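Local coordinates for protein UDP-N-Acetylglucosamine 2-Epimerase (Thermus thermophilus, PDB 1V4V) that probably catalyses the reversible epimerisation at C2 of the sugar of UDP-N-acetylglucosamine, at residues V361-R364 and P369-E372; R207-P212 and V298-T303. One frame throughout, in Å; residues are numbered along the deposited sequence.

Contact 1: residues V361-R364 and P369-E372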
loop_
_atom_site.group_PDB
_atom_site.type_symbol
_atom_site.label_atom_id
_atom_site.label_comp_id
_atom_site.label_asym_id
_atom_site.label_seq_id
_atom_site.Cartn_x
_atom_site.Cartn_y
_atom_site.Cartn_z
ATOM N N VAL A 361 -8.280 -18.667 3.017
ATOM C CA VAL A 361 -9.410 -17.869 2.554
ATOM C C VAL A 361 -10.712 -18.385 3.176
ATOM O O VAL A 361 -11.530 -17.607 3.672
ATOM C CB VAL A 361 -9.517 -17.920 1.007
ATOM C CG1 VAL A 361 -10.786 -17.235 0.540
ATOM C CG2 VAL A 361 -8.293 -17.240 0.382
ATOM N N ALA A 362 -10.893 -19.702 3.149
ATOM C CA ALA A 362 -12.083 -20.324 3.720
ATOM C C ALA A 362 -12.221 -19.912 5.185
ATOM O O ALA A 362 -13.322 -19.632 5.664
ATOM C CB ALA A 362 -11.983 -21.840 3.607
ATOM N N TRP A 363 -11.094 -19.875 5.885
ATOM C CA TRP A 363 -11.064 -19.490 7.291
ATOM C C TRP A 363 -11.528 -18.046 7.475
ATOM O O TRP A 363 -12.303 -17.747 8.385
ATOM C CB TRP A 363 -9.648 -19.664 7.842
ATOM C CG TRP A 363 -9.427 -19.023 9.174
ATOM C CD1 TRP A 363 -10.112 -19.270 10.330
ATOM C CD2 TRP A 363 -8.444 -18.033 9.493
ATOM N NE1 TRP A 363 -9.614 -18.496 11.349
ATOM C CE2 TRP A 363 -8.588 -17.727 10.863
ATOM C CE3 TRP A 363 -7.451 -17.375 8.751
ATOM C CZ2 TRP A 363 -7.777 -16.790 11.512
ATOM C CZ3 TRP A 363 -6.644 -16.442 9.397
ATOM C CH2 TRP A 363 -6.813 -16.160 10.766
ATOM N N ARG A 364 -11.049 -17.152 6.612
ATOM C CA ARG A 364 -11.437 -15.748 6.684
ATOM C C ARG A 364 -12.921 -15.586 6.404
ATOM O O ARG A 364 -13.568 -14.687 6.947
ATOM C CB ARG A 364 -10.642 -14.911 5.676
ATOM C CG ARG A 364 -9.221 -14.599 6.102
ATOM C CD ARG A 364 -9.213 -13.977 7.487
ATOM N NE ARG A 364 -8.132 -13.017 7.658
ATOM C CZ ARG A 364 -7.757 -12.522 8.832
ATOM N NH1 ARG A 364 -8.378 -12.902 9.939
ATOM N NH2 ARG A 364 -6.766 -11.643 8.896
ATOM N N PRO A 369 -11.387 -23.946 9.734
ATOM C CA PRO A 369 -10.350 -23.518 10.678
ATOM C C PRO A 369 -9.089 -22.997 9.985
ATOM O O PRO A 369 -8.877 -23.248 8.798
ATOM C CB PRO A 369 -10.084 -24.787 11.478
ATOM C CG PRO A 369 -10.214 -25.843 10.429
ATOM C CD PRO A 369 -11.458 -25.419 9.673
ATOM N N ARG A 370 -8.258 -22.275 10.733
ATOM C CA ARG A 370 -7.015 -21.731 10.188
ATOM C C ARG A 370 -5.998 -22.841 9.982
ATOM O O ARG A 370 -5.654 -23.561 10.919
ATOM C CB ARG A 370 -6.418 -20.685 11.136
ATOM C CG ARG A 370 -5.070 -20.130 10.676
ATOM C CD ARG A 370 -4.483 -19.172 11.706
ATOM N NE ARG A 370 -3.202 -18.600 11.291
ATOM C CZ ARG A 370 -2.093 -19.305 11.071
ATOM N NH1 ARG A 370 -0.976 -18.693 10.699
ATOM N NH2 ARG A 370 -2.094 -20.623 11.223
ATOM N N PRO A 371 -5.498 -22.994 8.747
ATOM C CA PRO A 371 -4.511 -24.040 8.469
ATOM C C PRO A 371 -3.215 -23.740 9.209
ATOM O O PRO A 371 -2.979 -22.603 9.617
ATOM C CB PRO A 371 -4.349 -23.961 6.953
ATOM C CG PRO A 371 -4.525 -22.496 6.688
ATOM C CD PRO A 371 -5.725 -22.157 7.556
ATOM N N GLU A 372 -2.385 -24.760 9.394
ATOM C CA GLU A 372 -1.110 -24.576 10.075
ATOM C C GLU A 372 -0.075 -24.102 9.060
ATOM O O GLU A 372 -0.132 -24.475 7.891
ATOM C CB GLU A 372 -0.650 -25.890 10.714
ATOM C CG GLU A 372 -1.627 -26.459 11.730
ATOM C CD GLU A 372 -1.086 -27.684 12.444
ATOM O OE1 GLU A 372 -0.720 -28.664 11.758
ATOM O OE2 GLU A 372 -1.028 -27.667 13.693
#

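Contact 2: residues R207-P212 and V298-T303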
loop_
_atom_site.group_PDB
_atom_site.type_symbol
_atom_site.label_atom_id
_atom_site.label_comp_id
_atom_site.label_asym_id
_atom_site.label_seq_id
_atom_site.Cartn_x
_atom_site.Cartn_y
_atom_site.Cartn_z
ATOM N N ARG A 207 22.665 -21.547 -20.079
ATOM C CA ARG A 207 23.146 -20.375 -19.361
ATOM C C ARG A 207 24.085 -19.657 -20.324
ATOM O O ARG A 207 25.082 -20.225 -20.768
ATOM C CB ARG A 207 23.889 -20.799 -18.092
ATOM C CG ARG A 207 24.234 -19.644 -17.165
ATOM C CD ARG A 207 24.870 -20.132 -15.873
ATOM N NE ARG A 207 25.126 -19.029 -14.949
ATOM C CZ ARG A 207 24.181 -18.263 -14.412
ATOM N NH1 ARG A 207 22.905 -18.474 -14.700
ATOM N NH2 ARG A 207 24.513 -17.281 -13.583
ATOM N N ARG A 208 23.769 -18.409 -20.644
ATOM C CA ARG A 208 24.578 -17.648 -21.585
ATOM C C ARG A 208 26.076 -17.644 -21.301
ATOM O O ARG A 208 26.875 -17.696 -22.232
ATOM C CB ARG A 208 24.086 -16.204 -21.681
ATOM C CG ARG A 208 24.588 -15.518 -22.936
ATOM C CD ARG A 208 24.629 -14.008 -22.810
ATOM N NE ARG A 208 25.170 -13.398 -24.021
ATOM C CZ ARG A 208 26.343 -13.720 -24.561
ATOM N NH1 ARG A 208 27.106 -14.649 -24.000
ATOM N NH2 ARG A 208 26.754 -13.116 -25.669
ATOM N N GLU A 209 26.463 -17.581 -20.029
ATOM C CA GLU A 209 27.885 -17.564 -19.690
ATOM C C GLU A 209 28.582 -18.880 -20.020
ATOM O O GLU A 209 29.792 -18.908 -20.242
ATOM C CB GLU A 209 28.094 -17.227 -18.207
ATOM C CG GLU A 209 27.602 -18.276 -17.226
ATOM C CD GLU A 209 28.097 -18.016 -15.815
ATOM O OE1 GLU A 209 29.325 -18.069 -15.597
ATOM O OE2 GLU A 209 27.263 -17.755 -14.923
ATOM N N ASN A 210 27.822 -19.969 -20.048
ATOM C CA ASN A 210 28.381 -21.281 -20.368
ATOM C C ASN A 210 28.464 -21.486 -21.885
ATOM O O ASN A 210 29.047 -22.461 -22.351
ATOM C CB ASN A 210 27.527 -22.399 -19.752
ATOM C CG ASN A 210 27.897 -22.701 -18.304
ATOM O OD1 ASN A 210 28.782 -22.067 -17.728
ATOM N ND2 ASN A 210 27.216 -23.681 -17.711
ATOM N N TRP A 211 27.882 -20.561 -22.647
ATOM C CA TRP A 211 27.884 -20.635 -24.115
ATOM C C TRP A 211 29.154 -21.221 -24.722
ATOM O O TRP A 211 29.110 -22.243 -25.408
ATOM C CB TRP A 211 27.682 -19.242 -24.732
ATOM C CG TRP A 211 26.275 -18.765 -24.890
ATOM C CD1 TRP A 211 25.886 -17.551 -25.385
ATOM C CD2 TRP A 211 25.071 -19.474 -24.581
ATOM N NE1 TRP A 211 24.518 -17.460 -25.405
ATOM C CE2 TRP A 211 23.991 -18.627 -24.918
ATOM C CE3 TRP A 211 24.795 -20.740 -24.054
ATOM C CZ2 TRP A 211 22.659 -19.005 -24.743
ATOM C CZ3 TRP A 211 23.474 -21.115 -23.882
ATOM C CH2 TRP A 211 22.423 -20.250 -24.226
ATOM N N PRO A 212 30.306 -20.573 -24.480
ATOM C CA PRO A 212 31.600 -21.013 -25.007
ATOM C C PRO A 212 32.141 -22.327 -24.461
ATOM O O PRO A 212 33.151 -22.830 -24.952
ATOM C CB PRO A 212 32.514 -19.832 -24.686
ATOM C CG PRO A 212 31.967 -19.356 -23.386
ATOM C CD PRO A 212 30.478 -19.376 -23.632
ATOM N N VAL A 298 24.025 -29.864 -11.197
ATOM C CA VAL A 298 24.216 -28.541 -11.783
ATOM C C VAL A 298 25.592 -28.359 -12.399
ATOM O O VAL A 298 26.608 -28.541 -11.736
ATOM C CB VAL A 298 23.987 -27.438 -10.720
ATOM C CG1 VAL A 298 24.177 -26.047 -11.340
ATOM C CG2 VAL A 298 22.584 -27.574 -10.133
ATOM N N LEU A 299 25.612 -27.996 -13.677
ATOM C CA LEU A 299 26.859 -27.791 -14.393
ATOM C C LEU A 299 27.381 -26.375 -14.189
ATOM O O LEU A 299 27.439 -25.571 -15.121
ATOM C CB LEU A 299 26.663 -28.099 -15.885
ATOM C CG LEU A 299 26.977 -29.531 -16.342
ATOM C CD1 LEU A 299 26.608 -30.543 -15.276
ATOM C CD2 LEU A 299 26.246 -29.807 -17.644
ATOM N N ARG A 300 27.745 -26.088 -12.944
ATOM C CA ARG A 300 28.288 -24.796 -12.549
ATOM C C ARG A 300 29.256 -25.033 -11.397
ATOM O O ARG A 300 29.214 -26.077 -10.747
ATOM C CB ARG A 300 27.174 -23.847 -12.091
ATOM C CG ARG A 300 26.169 -23.484 -13.170
ATOM C CD ARG A 300 25.396 -22.232 -12.781
ATOM N NE ARG A 300 26.262 -21.056 -12.796
ATOM C CZ ARG A 300 25.968 -19.895 -12.218
ATOM N NH1 ARG A 300 24.822 -19.741 -11.568
ATOM N NH2 ARG A 300 26.823 -18.884 -12.293
ATOM N N ASN A 301 30.128 -24.065 -11.145
ATOM C CA ASN A 301 31.094 -24.192 -10.064
ATOM C C ASN A 301 30.500 -23.714 -8.746
ATOM O O ASN A 301 30.969 -24.091 -7.674
ATOM C CB ASN A 301 32.364 -23.402 -10.398
ATOM C CG ASN A 301 33.087 -23.953 -11.610
ATOM O OD1 ASN A 301 33.411 -25.139 -11.666
ATOM N ND2 ASN A 301 33.349 -23.095 -12.586
ATOM N N VAL A 302 29.458 -22.895 -8.832
ATOM C CA VAL A 302 28.795 -22.371 -7.641
ATOM C C VAL A 302 27.293 -22.243 -7.893
ATOM O O VAL A 302 26.859 -22.143 -9.042
ATOM C CB VAL A 302 29.364 -20.983 -7.256
ATOM C CG1 VAL A 302 29.031 -19.966 -8.335
ATOM C CG2 VAL A 302 28.807 -20.541 -5.913
ATOM N N THR A 303 26.505 -22.251 -6.820
ATOM C CA THR A 303 25.054 -22.130 -6.935
ATOM C C THR A 303 24.591 -20.684 -6.793
ATOM O O THR A 303 25.223 -19.883 -6.107
ATOM C CB THR A 303 24.326 -22.983 -5.867
ATOM O OG1 THR A 303 24.774 -22.605 -4.559
ATOM C CG2 THR A 303 24.600 -24.462 -6.086
HETATM O O HOH W 1 28.625 -21.454 -15.116
#

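Contact 1: residues V361-R364 and P369-E372
The last helix of the chain, 353-364, closes with a turn whose W363 is covered by R370 of the tail, a short fold-back in which an aliphatic stem lies over an aromatic face. The central contact is a CH-pi interaction: R370 CB stands 3.7 Å from the centroid of the five-membered ring of W363, only 10° off its normal. The main chain approaches the same ring, with R370 N 3.6 Å from W363 CD1, and P369 O comes within 3.8 Å of W363 CB. From there the arginine side chain runs out over the six-membered ring, where R370 CD lies 3.9 Å from W363 CH2. It can follow the indole because CG is anti to the backbone N (chi1 176°) and the chain stays extended as far as NE. The guanidinium does not stack: its plane is turned 72° from the indole, and W363 CH2 sits at its edge, leaving the charged end to form a salt bridge with D373 through NH1. R364 CD lies on the opposite face of the indole, 3.9 Å above the ring plane but offset toward its rim, so the two arginine stems flank the indole unequally. A leucine in place of W363 would probably leave the methylenes of R370 without their flat support and allow the tail to shift from the helix end. The surroundings join this surface contact to the seven-strand sheet. R364 forms salt bridges with E169 and D148, the side chains of R370 and P371 touch L172 on edge strand 171-173, and V361 packs on Y94 and L96 of strand 94-98 and on F151 of strand 149-152.

Contact 2: residues R207-P212 and V298-T303
R207 and R300 meet through their guanidinium groups, which lie over one another with planes 35° apart while the two side chains cross at about a right angle. R207 NE lies over the centre of the R300 group, 3.0 Å from R300 CZ; V302 O lies on the other face of that group, offset toward its rim. E209 probably eases the approach of the two like charges: its OE2 makes a salt bridge to R300 NH2 at 2.9 Å and another to R207 NE, whose modelled length is too short to be trusted in detail. The carboxylate is tilted 64° from the R300 guanidinium. A bend at chi3 brings the end of R300 back toward the other loop. The two loops follow strands 200-203 and 296-298 of the six-strand parallel sheet, and strand 275-280 runs between those two strands; in GT-B folds, loops at this end of the sheet generally face the cleft between the domains. D281, just beyond the middle strand, accepts hydrogen bonds from R207 N and N210 ND2. The amide of N210 also reaches across: ND2 donates to L299 O at 3.2 Å, with that oxygen near the amide plane and the nitrogen almost in line with the carbonyl (172°). An inverse gamma turn centred on L299, with a weak bond from R300 N to V298 O, shapes the backbone here. On the other branch of the amide, N210 OD1 accepts a bond from a water at 2.7 Å, and this water in turn weakly accepts from R300 NE.

In the fold
Contact 2 comes first along the chain and joins loops with 85 residues between them; contact 1 follows near the C-terminus, with only four residues between its segments. Their centres are 43 Å apart, on opposite sides of the chain's centre, and their nearest atoms are about 28 Å apart, so neither touches the other. Contact 2 belongs to the six-strand parallel sheet, whereas contact 1 packs beside the seven-strand sheet built from the first half of the sequence. The chain therefore returns to its first domain after completing the second, as GT-B proteins characteristically do, and the end of its C-terminal helix packs against the first sheet.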